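Local coordinates for Pre-mRNA-splicing factor SAD1 (Saccharomyces cerevisiae, PDB 4MSX), which promotes assembly of U4 snRNA into the U4/U6 snRNP, is required for pre-mRNA splicing, and resembles a deubiquitinase but is catalytically inactive, at residues 78-83 with 89-94. Numbering follows the deposited sequence.
Sequences SEKICC and LNVYCC. With ZN (zinc ion), chain B.
Val91 points its side chain at the backbone of the loop 78-83, and from strand 91-94 it alone reaches that loop. Its CB lies 4.1 Å from CG of Lys80, and the two side chains pass at a slant. From CB the side chain forks. CG1, anti to the backbone N (chi1 -180°), reaches C of Ile81 at 3.9 Å and is nearly as close to N of Cys82. CG2, on the side of the backbone N, meets O of Lys80 at 3.8 Å and N of Cys82 at 3.9 Å. Both methyls therefore rest on the main chain from Lys80 to Cys82, and no hydrogen bond joins the two segments. An inverse gamma turn centred on Lys80 is closed by a weak bond from N of Ile81 to O of Glu79 (2.9 Å). The setting is consistent with a degenerate zinc finger of the UBP type. Strand 91-94 lies between strands 100-102 and 121-124 of its antiparallel sheet and ends at the metal. There SG of Cys94 binds zinc at 2.3 Å, and Cys97, His113 and His119 complete the site. With Val91 cut back to an alanine, both methyls are lost, which would probably open a gap against the peptide between Ile81 and Cys82. Beyond the valine, the Lys80 chain bends at chi3 (75°), and its NZ hydrogen-bonds to OG1 of Thr126.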
loop_
_atom_site.group_PDB
_atom_site.type_symbol
_atom_site.label_atom_id
_atom_site.label_comp_id
_atom_site.label_asym_id
_atom_site.label_seq_id
_atom_site.Cartn_x
_atom_site.Cartn_y
_atom_site.Cartn_z
ATOM N N SER A 78 -13.892 1.474 8.294
ATOM C CA SER A 78 -15.061 0.708 7.864
ATOM C C SER A 78 -15.798 1.408 6.720
ATOM O O SER A 78 -15.619 2.614 6.484
ATOM C CB SER A 78 -16.019 0.517 9.051
ATOM O OG SER A 78 -15.408 -0.303 10.047
ATOM N N GLU A 79 -16.629 0.644 6.012
ATOM C CA GLU A 79 -17.475 1.196 4.975
ATOM C C GLU A 79 -18.363 2.281 5.671
ATOM O O GLU A 79 -18.946 2.027 6.712
ATOM C CB GLU A 79 -18.408 0.099 4.395
ATOM C CG GLU A 79 -19.195 0.578 3.187
ATOM C CD GLU A 79 -20.138 -0.499 2.578
ATOM O OE1 GLU A 79 -20.190 -1.660 3.070
ATOM O OE2 GLU A 79 -20.844 -0.150 1.591
ATOM N N LYS A 80 -18.453 3.439 5.053
ATOM C CA LYS A 80 -19.147 4.579 5.566
ATOM C C LYS A 80 -20.624 4.436 5.201
ATOM O O LYS A 80 -21.126 5.102 4.291
ATOM C CB LYS A 80 -18.551 5.818 4.933
ATOM C CG LYS A 80 -19.016 7.101 5.564
ATOM C CD LYS A 80 -18.474 8.309 4.834
ATOM C CE LYS A 80 -19.213 8.534 3.512
ATOM N NZ LYS A 80 -18.879 9.854 2.880
ATOM N N ILE A 81 -21.299 3.522 5.872
ATOM C CA ILE A 81 -22.748 3.443 5.708
ATOM C C ILE A 81 -23.436 3.353 7.062
ATOM O O ILE A 81 -22.890 2.810 8.014
ATOM C CB ILE A 81 -23.199 2.228 4.870
ATOM C CG1 ILE A 81 -22.650 0.931 5.472
ATOM C CG2 ILE A 81 -22.791 2.396 3.407
ATOM C CD1 ILE A 81 -23.183 -0.326 4.754
ATOM N N CYS A 82 -24.666 3.851 7.094
ATOM C CA CYS A 82 -25.524 3.791 8.292
ATOM C C CYS A 82 -25.850 2.349 8.636
ATOM O O CYS A 82 -26.308 1.608 7.777
ATOM C CB CYS A 82 -26.816 4.563 7.977
ATOM S SG CYS A 82 -28.116 4.330 9.293
ATOM N N CYS A 83 -25.582 1.899 9.860
ATOM C CA CYS A 83 -25.822 0.498 10.218
ATOM C C CYS A 83 -27.329 0.144 10.369
ATOM O O CYS A 83 -27.667 -1.026 10.576
ATOM C CB CYS A 83 -25.087 0.121 11.521
ATOM S SG CYS A 83 -25.837 0.917 13.096
ATOM N N LEU A 89 -25.420 8.114 2.726
ATOM C CA LEU A 89 -25.631 9.557 2.770
ATOM C C LEU A 89 -25.689 10.110 4.202
ATOM O O LEU A 89 -26.383 9.548 5.072
ATOM C CB LEU A 89 -26.932 9.898 2.041
ATOM C CG LEU A 89 -27.409 11.346 2.165
ATOM C CD1 LEU A 89 -26.433 12.296 1.501
ATOM C CD2 LEU A 89 -28.796 11.482 1.554
ATOM N N ASN A 90 -24.973 11.211 4.435
ATOM C CA ASN A 90 -24.918 11.890 5.739
ATOM C C ASN A 90 -24.708 10.942 6.925
ATOM O O ASN A 90 -25.543 10.851 7.843
ATOM C CB ASN A 90 -26.189 12.698 5.963
ATOM C CG ASN A 90 -26.387 13.752 4.919
ATOM O OD1 ASN A 90 -25.454 14.464 4.565
ATOM N ND2 ASN A 90 -27.603 13.851 4.399
ATOM N N VAL A 91 -23.597 10.217 6.912
ATOM C CA VAL A 91 -23.374 9.205 7.926
ATOM C C VAL A 91 -22.568 9.840 9.064
ATOM O O VAL A 91 -21.651 10.639 8.811
ATOM C CB VAL A 91 -22.625 7.978 7.323
ATOM C CG1 VAL A 91 -22.385 6.910 8.366
ATOM C CG2 VAL A 91 -23.445 7.393 6.194
ATOM N N TYR A 92 -22.915 9.487 10.310
ATOM C CA TYR A 92 -22.234 10.014 11.491
ATOM C C TYR A 92 -21.690 8.826 12.250
ATOM O O TYR A 92 -22.272 7.735 12.222
ATOM C CB TYR A 92 -23.209 10.803 12.419
ATOM C CG TYR A 92 -23.645 12.118 11.835
ATOM C CD1 TYR A 92 -24.483 12.166 10.727
ATOM C CD2 TYR A 92 -23.205 13.323 12.389
ATOM C CE1 TYR A 92 -24.854 13.392 10.177
ATOM C CE2 TYR A 92 -23.572 14.536 11.864
ATOM C CZ TYR A 92 -24.402 14.565 10.759
ATOM O OH TYR A 92 -24.756 15.777 10.211
ATOM N N CYS A 93 -20.599 9.041 12.965
ATOM C CA CYS A 93 -20.104 8.020 13.846
ATOM C C CYS A 93 -20.463 8.452 15.259
ATOM O O CYS A 93 -20.142 9.563 15.670
ATOM C CB CYS A 93 -18.583 7.887 13.731
ATOM S SG CYS A 93 -17.845 6.671 14.846
ATOM N N CYS A 94 -21.087 7.537 15.992
ATOM C CA CYS A 94 -21.315 7.693 17.407
ATOM C C CYS A 94 -19.999 7.508 18.140
ATOM O O CYS A 94 -19.324 6.482 17.992
ATOM C CB CYS A 94 -22.335 6.673 17.953
ATOM S SG CYS A 94 -22.452 6.900 19.795
HETATM ZN ZN ZN B . -23.652 4.974 20.312
#